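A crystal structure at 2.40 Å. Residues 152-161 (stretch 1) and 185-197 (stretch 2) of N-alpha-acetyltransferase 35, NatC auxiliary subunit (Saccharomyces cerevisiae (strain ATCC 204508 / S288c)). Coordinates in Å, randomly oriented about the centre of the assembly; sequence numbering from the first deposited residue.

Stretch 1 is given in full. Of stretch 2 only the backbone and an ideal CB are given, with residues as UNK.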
ATOM      1  N   ILE B 152      28.304  -6.984  10.788  1.00 69.64           N
ATOM      2  CA  ILE B 152      27.134  -6.657  11.597  1.00 66.18           C
ATOM      3  C   ILE B 152      27.021  -5.152  11.785  1.00 64.67           C
ATOM      4  O   ILE B 152      25.922  -4.585  11.742  1.00 63.66           O
ATOM      5  CB  ILE B 152      27.206  -7.390  12.949  1.00 65.76           C
ATOM      6  CG1 ILE B 152      27.396  -8.896  12.742  1.00 67.04           C
ATOM      7  CG2 ILE B 152      25.965  -7.103  13.774  1.00 61.49           C
ATOM      8  CD1 ILE B 152      26.257  -9.577  12.018  1.00 65.27           C
ATOM      9  N   LEU B 153      28.157  -4.478  11.984  1.00 64.54           N
ATOM     10  CA  LEU B 153      28.135  -3.031  12.164  1.00 64.81           C
ATOM     11  C   LEU B 153      27.659  -2.324  10.901  1.00 63.32           C
ATOM     12  O   LEU B 153      26.957  -1.308  10.977  1.00 61.07           O
ATOM     13  CB  LEU B 153      29.521  -2.535  12.570  1.00 66.49           C
ATOM     14  CG  LEU B 153      29.623  -1.056  12.941  1.00 67.11           C
ATOM     15  CD1 LEU B 153      28.705  -0.737  14.112  1.00 66.09           C
ATOM     16  CD2 LEU B 153      31.063  -0.689  13.265  1.00 70.42           C
ATOM     17  N   GLY B 154      28.032  -2.844   9.730  1.00 63.41           N
ATOM     18  CA  GLY B 154      27.593  -2.225   8.490  1.00 62.21           C
ATOM     19  C   GLY B 154      26.094  -2.329   8.291  1.00 57.68           C
ATOM     20  O   GLY B 154      25.431  -1.353   7.931  1.00 52.70           O
ATOM     21  N   VAL B 155      25.538  -3.519   8.530  1.00 57.86           N
ATOM     22  CA  VAL B 155      24.096  -3.704   8.404  1.00 56.46           C
ATOM     23  C   VAL B 155      23.356  -2.897   9.466  1.00 59.44           C
ATOM     24  O   VAL B 155      22.309  -2.300   9.189  1.00 60.75           O
ATOM     25  CB  VAL B 155      23.746  -5.202   8.469  1.00 54.66           C
ATOM     26  CG1 VAL B 155      22.240  -5.406   8.442  1.00 52.89           C
ATOM     27  CG2 VAL B 155      24.400  -5.944   7.314  1.00 54.83           C
ATOM     28  N   CYS B 156      23.886  -2.853  10.692  1.00 61.02           N
ATOM     29  CA  CYS B 156      23.251  -2.046  11.729  1.00 60.81           C
ATOM     30  C   CYS B 156      23.289  -0.567  11.368  1.00 60.95           C
ATOM     31  O   CYS B 156      22.352   0.179  11.677  1.00 60.27           O
ATOM     32  CB  CYS B 156      23.918  -2.284  13.084  1.00 61.48           C
ATOM     33  SG  CYS B 156      23.524  -3.867  13.866  1.00 64.30           S
ATOM     34  N   TYR B 157      24.365  -0.124  10.711  1.00 61.83           N
ATOM     35  CA  TYR B 157      24.406   1.247  10.216  1.00 60.19           C
ATOM     36  C   TYR B 157      23.357   1.463   9.133  1.00 59.30           C
ATOM     37  O   TYR B 157      22.774   2.548   9.028  1.00 59.45           O
ATOM     38  CB  TYR B 157      25.802   1.582   9.685  1.00 60.03           C
ATOM     39  CG  TYR B 157      25.987   3.049   9.363  1.00 59.55           C
ATOM     40  CD1 TYR B 157      26.428   3.940  10.333  1.00 59.83           C
ATOM     41  CD2 TYR B 157      25.713   3.544   8.094  1.00 59.33           C
ATOM     42  CE1 TYR B 157      26.593   5.283  10.050  1.00 61.51           C
ATOM     43  CE2 TYR B 157      25.876   4.885   7.800  1.00 60.01           C
ATOM     44  CZ  TYR B 157      26.316   5.748   8.782  1.00 62.14           C
ATOM     45  OH  TYR B 157      26.477   7.083   8.493  1.00 64.32           O
ATOM     46  N   LEU B 158      23.096   0.433   8.323  1.00 58.23           N
ATOM     47  CA  LEU B 158      22.093   0.549   7.269  1.00 56.90           C
ATOM     48  C   LEU B 158      20.699   0.741   7.852  1.00 58.72           C
ATOM     49  O   LEU B 158      19.967   1.654   7.452  1.00 58.68           O
ATOM     50  CB  LEU B 158      22.130  -0.687   6.371  1.00 53.38           C
ATOM     51  CG  LEU B 158      21.067  -0.749   5.274  1.00 50.77           C
ATOM     52  CD1 LEU B 158      21.350   0.279   4.183  1.00 50.75           C
ATOM     53  CD2 LEU B 158      20.977  -2.151   4.694  1.00 48.17           C
ATOM     54  N   THR B 159      20.310  -0.118   8.800  1.00 57.86           N
ATOM     55  CA  THR B 159      18.972  -0.022   9.376  1.00 57.02           C
ATOM     56  C   THR B 159      18.759   1.312  10.076  1.00 57.85           C
ATOM     57  O   THR B 159      17.643   1.843  10.074  1.00 58.69           O
ATOM     58  CB  THR B 159      18.727  -1.172  10.353  1.00 57.92           C
ATOM     59  OG1 THR B 159      19.480  -0.948  11.550  1.00 62.95           O
ATOM     60  CG2 THR B 159      19.149  -2.498   9.740  1.00 54.73           C
ATOM     61  N   LYS B 160      19.811   1.866  10.683  1.00 56.88           N
ATOM     62  CA  LYS B 160      19.701   3.196  11.271  1.00 56.08           C
ATOM     63  C   LYS B 160      19.410   4.242  10.202  1.00 54.03           C
ATOM     64  O   LYS B 160      18.645   5.184  10.435  1.00 54.10           O
ATOM     65  CB  LYS B 160      20.982   3.542  12.028  1.00 57.45           C
ATOM     66  CG  LYS B 160      20.912   4.855  12.794  1.00 59.69           C
ATOM     67  CD  LYS B 160      22.271   5.249  13.351  1.00 62.52           C
ATOM     68  CE  LYS B 160      22.173   6.475  14.247  1.00 64.82           C
ATOM     69  NZ  LYS B 160      23.508   6.894  14.754  1.00 67.45           N
ATOM     70  N   PHE B 161      20.013   4.090   9.021  1.00 52.15           N
ATOM     71  CA  PHE B 161      19.756   5.025   7.932  1.00 53.92           C
ATOM     72  C   PHE B 161      18.338   4.871   7.403  1.00 52.85           C
ATOM     73  O   PHE B 161      17.687   5.863   7.057  1.00 52.51           O
ATOM     74  CB  PHE B 161      20.778   4.822   6.814  1.00 54.77           C
ATOM     75  CG  PHE B 161      20.451   5.568   5.552  1.00 55.34           C
ATOM     76  CD1 PHE B 161      20.394   6.952   5.544  1.00 58.30           C
ATOM     77  CD2 PHE B 161      20.211   4.885   4.371  1.00 55.10           C
ATOM     78  CE1 PHE B 161      20.092   7.639   4.382  1.00 58.21           C
ATOM     79  CE2 PHE B 161      19.913   5.566   3.209  1.00 55.14           C
ATOM     80  CZ  PHE B 161      19.853   6.944   3.214  1.00 55.93           C
ATOM     81  N   UNK B 185      16.952   1.809  20.697  1.00 78.64           N
ATOM     82  CA  UNK B 185      17.341   3.205  20.529  1.00 81.21           C
ATOM     83  C   UNK B 185      18.817   3.306  20.891  1.00 85.78           C
ATOM     84  O   UNK B 185      19.186   3.113  22.054  1.00 87.49           O
ATOM     85  CB  UNK B 185      16.487   4.140  21.388  1.00 81.21           C
ATOM     86  N   UNK B 186      19.658   3.598  19.898  1.00 88.33           N
ATOM     87  CA  UNK B 186      21.104   3.645  20.082  1.00 92.92           C
ATOM     88  C   UNK B 186      21.622   5.046  20.384  1.00 96.59           C
ATOM     89  O   UNK B 186      22.824   5.204  20.620  1.00 95.24           O
ATOM     90  CB  UNK B 186      21.801   3.103  18.833  1.00 92.92           C
ATOM     91  N   UNK B 187      20.746   6.051  20.394  1.00100.18           N
ATOM     92  CA  UNK B 187      21.099   7.447  20.682  1.00103.76           C
ATOM     93  C   UNK B 187      22.227   7.848  19.729  1.00107.41           C
ATOM     94  O   UNK B 187      22.122   7.596  18.521  1.00104.46           O
ATOM     95  CB  UNK B 187      21.517   7.631  22.142  1.00103.76           C
ATOM     96  N   UNK B 188      23.303   8.458  20.219  1.00115.87           N
ATOM     97  CA  UNK B 188      24.475   8.791  19.424  1.00118.66           C
ATOM     98  C   UNK B 188      25.580   7.751  19.566  1.00115.43           C
ATOM     99  O   UNK B 188      26.709   7.991  19.126  1.00116.87           O
ATOM    100  CB  UNK B 188      25.004  10.169  19.826  1.00118.66           C
ATOM    101  N   UNK B 189      25.284   6.597  20.171  1.00104.19           N
ATOM    102  CA  UNK B 189      26.336   5.627  20.458  1.00 94.07           C
ATOM    103  C   UNK B 189      26.820   4.917  19.200  1.00 85.73           C
ATOM    104  O   UNK B 189      28.000   4.557  19.114  1.00 86.58           O
ATOM    105  CB  UNK B 189      25.837   4.597  21.473  1.00 94.07           C
ATOM    106  N   UNK B 190      25.943   4.701  18.229  1.00 78.34           N
ATOM    107  CA  UNK B 190      26.350   4.033  16.999  1.00 74.05           C
ATOM    108  C   UNK B 190      27.321   4.925  16.231  1.00 73.63           C
ATOM    109  O   UNK B 190      27.046   6.118  16.049  1.00 74.55           O
ATOM    110  CB  UNK B 190      25.133   3.690  16.137  1.00 74.05           C
ATOM    111  N   UNK B 191      28.453   4.397  15.773  1.00 74.43           N
ATOM    112  CA  UNK B 191      29.491   5.252  15.187  1.00 75.27           C
ATOM    113  C   UNK B 191      29.056   5.853  13.859  1.00 72.32           C
ATOM    114  O   UNK B 191      28.077   5.440  13.233  1.00 72.43           O
ATOM    115  CB  UNK B 191      30.782   4.455  14.990  1.00 75.27           C
ATOM    116  N   UNK B 192      29.822   6.857  13.430  1.00 72.74           N
ATOM    117  CA  UNK B 192      29.557   7.544  12.186  1.00 70.47           C
ATOM    118  C   UNK B 192      29.980   6.738  10.974  1.00 67.52           C
ATOM    119  O   UNK B 192      30.534   5.644  11.072  1.00 68.53           O
ATOM    120  CB  UNK B 192      30.266   8.900  12.179  1.00 70.47           C
ATOM    121  N   UNK B 193      29.711   7.312   9.798  1.00 64.15           N
ATOM    122  CA  UNK B 193      29.958   6.594   8.550  1.00 62.30           C
ATOM    123  C   UNK B 193      31.440   6.294   8.361  1.00 65.70           C
ATOM    124  O   UNK B 193      31.803   5.209   7.890  1.00 66.29           O
ATOM    125  CB  UNK B 193      29.434   7.402   7.361  1.00 62.30           C
ATOM    126  N   UNK B 194      32.311   7.238   8.723  1.00 68.38           N
ATOM    127  CA  UNK B 194      33.742   7.040   8.513  1.00 72.99           C
ATOM    128  C   UNK B 194      34.255   5.836   9.293  1.00 73.82           C
ATOM    129  O   UNK B 194      35.059   5.050   8.777  1.00 73.68           O
ATOM    130  CB  UNK B 194      34.517   8.295   8.918  1.00 72.99           C
ATOM    131  N   UNK B 195      33.792   5.668  10.533  1.00 74.14           N
ATOM    132  CA  UNK B 195      34.234   4.541  11.349  1.00 74.77           C
ATOM    133  C   UNK B 195      33.764   3.224  10.744  1.00 72.16           C
ATOM    134  O   UNK B 195      34.515   2.242  10.696  1.00 72.79           O
ATOM    135  CB  UNK B 195      33.717   4.680  12.782  1.00 74.77           C
ATOM    136  N   UNK B 196      32.521   3.189  10.257  1.00 69.58           N
ATOM    137  CA  UNK B 196      31.971   1.957   9.699  1.00 68.33           C
ATOM    138  C   UNK B 196      32.714   1.557   8.428  1.00 69.48           C
ATOM    139  O   UNK B 196      33.053   0.384   8.236  1.00 69.97           O
ATOM    140  CB  UNK B 196      30.478   2.122   9.408  1.00 68.33           C
ATOM    141  N   UNK B 197      32.985   2.521   7.545  1.00 71.23           N
ATOM    142  CA  UNK B 197      33.690   2.206   6.305  1.00 71.95           C
ATOM    143  C   UNK B 197      35.122   1.777   6.597  1.00 75.06           C
ATOM    144  O   UNK B 197      35.641   0.839   5.979  1.00 76.80           O
ATOM    145  CB  UNK B 197      33.680   3.409   5.360  1.00 71.95           C
TER

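Position 185 has an extended backbone and nothing of stretch 1 near its CB, so almost any side chain would do; it is N185, whose OD1 accepts a hydrogen bond from the backbone N of position 187 (3.1 Å). At 186 the CB points toward stretch 1 but lies beyond 5.5 Å of it. The nearest side-chain feature is the charged end of K160, so a polar residue suits, though stretch 1 leaves room for others. T186 occupies it, with OG1 4.5 Å from K160 CE, and opens a type II' turn closed by the hydrogen bond from the N of position 189 to T186 O (2.9 Å).

Position 187 has a positive phi (54°) with psi -132°, a conformation glycine adopts most easily. The deposited residue is nevertheless F187; its CA-to-CB bond points away, while its carbonyl O lies 4.1 Å from K160 NZ. Positions 188 and 189 also have open space around CB and would accept many polar residues: D188, poorly ordered, and N189.

At 190 the CB points toward stretch 1, above the groove between C156, Y157 and the K160 chain. A medium-sized aliphatic residue such as leucine, isoleucine or methionine would suit it. L190 fills the groove: CD2 packs 3.6 Å from Y157 CD1, CD1 reaches 4.0 Å from C156 O, and CB sits 3.8 Å from K160 NZ.

Position 191 (phi -69°, psi 166°) allows proline, and its sideways CB is 5.4 Å from L153 CD2, so a compact apolar residue would fit. P191 places CG 4.0 Å from L153 CD1, while its backbone O meets the edge of the Y157 ring, 3.5 Å from CE1.

Position 192 precedes a helix and its CB would point away with room to spare; serine, threonine, aspartate, asparagine or glycine, all common N-caps, would be plausible. It is G192, with C 3.8 Å from Y157 CE1.

At 193 the CB points sideways, tight against Y157 OH; residues whose chain continues clear of the ring, polar or not, would suit. Q193 has CB 3.2 Å from that OH, and its NE2 is hydrogen-bonded elsewhere in the structure.

Positions 194 and 195 lie clear of stretch 1 and tolerate variety: D194 points away and V195 sideways.

Position 196 aims its CB between L153, G154 and Y157, where a small branched apolar residue suits. V196 sets CG1 3.9 Å from G154 CA, and CG2 3.7 Å from Y157 CD1 and 4.1 Å from L153 CG. Position 197, directed sideways and out of contact, could hold many helix-compatible residues; it is I197.

Stretch 2 (185-197) NTFDNLPGQDVVI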
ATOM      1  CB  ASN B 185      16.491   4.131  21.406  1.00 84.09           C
ATOM      2  CG  ASN B 185      16.659   5.602  21.052  1.00 87.06           C
ATOM      3  OD1 ASN B 185      17.603   5.987  20.362  1.00 87.27           O
ATOM      4  ND2 ASN B 185      15.737   6.433  21.532  1.00 89.34           N
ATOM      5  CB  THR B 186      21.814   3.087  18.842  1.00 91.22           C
ATOM      6  OG1 THR B 186      21.317   3.734  17.663  1.00 88.66           O
ATOM      7  CG2 THR B 186      21.587   1.582  18.729  1.00 90.75           C
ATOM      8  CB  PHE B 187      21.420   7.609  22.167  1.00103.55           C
ATOM      9  CG  PHE B 187      20.464   6.897  23.088  1.00100.29           C
ATOM     10  CD1 PHE B 187      19.224   7.441  23.387  1.00 99.35           C
ATOM     11  CD2 PHE B 187      20.818   5.692  23.674  1.00 98.75           C
ATOM     12  CE1 PHE B 187      18.347   6.784  24.242  1.00 99.38           C
ATOM     13  CE2 PHE B 187      19.949   5.031  24.527  1.00 98.61           C
ATOM     14  CZ  PHE B 187      18.712   5.577  24.812  1.00 99.29           C
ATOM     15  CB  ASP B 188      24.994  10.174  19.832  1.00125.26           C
ATOM     16  CG  ASP B 188      25.956  10.769  18.822  1.00128.29           C
ATOM     17  OD1 ASP B 188      26.010  10.279  17.675  1.00127.19           O
ATOM     18  OD2 ASP B 188      26.668  11.730  19.182  1.00131.40           O
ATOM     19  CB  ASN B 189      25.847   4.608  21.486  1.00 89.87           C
ATOM     20  CG  ASN B 189      25.530   5.236  22.832  1.00 87.95           C
ATOM     21  OD1 ASN B 189      26.112   6.251  23.211  1.00 87.76           O
ATOM     22  ND2 ASN B 189      24.608   4.623  23.566  1.00 88.14           N
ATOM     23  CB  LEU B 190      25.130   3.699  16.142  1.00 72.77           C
ATOM     24  CG  LEU B 190      25.315   2.606  15.087  1.00 72.98           C
ATOM     25  CD1 LEU B 190      24.035   1.805  14.905  1.00 69.63           C
ATOM     26  CD2 LEU B 190      25.766   3.193  13.763  1.00 75.33           C
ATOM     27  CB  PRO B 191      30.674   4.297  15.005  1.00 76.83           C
ATOM     28  CG  PRO B 191      30.051   2.952  14.887  1.00 76.24           C
ATOM     29  CD  PRO B 191      28.856   2.981  15.798  1.00 74.86           C
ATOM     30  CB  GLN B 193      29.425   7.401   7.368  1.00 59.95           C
ATOM     31  CG  GLN B 193      29.437   6.646   6.049  1.00 59.35           C
ATOM     32  CD  GLN B 193      29.285   7.564   4.853  1.00 58.96           C
ATOM     33  OE1 GLN B 193      29.949   8.597   4.759  1.00 59.86           O
ATOM     34  NE2 GLN B 193      28.408   7.192   3.930  1.00 56.76           N
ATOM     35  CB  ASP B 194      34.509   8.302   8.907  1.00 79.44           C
ATOM     36  CG  ASP B 194      34.069   9.522   8.122  1.00 83.31           C
ATOM     37  OD1 ASP B 194      33.739   9.376   6.925  1.00 83.31           O
ATOM     38  OD2 ASP B 194      34.052  10.628   8.700  1.00 86.36           O
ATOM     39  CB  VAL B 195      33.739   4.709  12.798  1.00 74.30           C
ATOM     40  CG1 VAL B 195      34.158   3.519  13.651  1.00 75.04           C
ATOM     41  CG2 VAL B 195      34.269   6.008  13.390  1.00 75.01           C
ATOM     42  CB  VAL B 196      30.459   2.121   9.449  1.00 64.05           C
ATOM     43  CG1 VAL B 196      29.880   0.867   8.816  1.00 61.45           C
ATOM     44  CG2 VAL B 196      29.743   2.443  10.754  1.00 64.00           C
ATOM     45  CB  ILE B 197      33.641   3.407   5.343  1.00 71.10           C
ATOM     46  CG1 ILE B 197      32.194   3.754   5.004  1.00 69.56           C
ATOM     47  CG2 ILE B 197      34.413   3.111   4.066  1.00 72.06           C
ATOM     48  CD1 ILE B 197      32.060   5.032   4.219  1.00 70.42           C
TER
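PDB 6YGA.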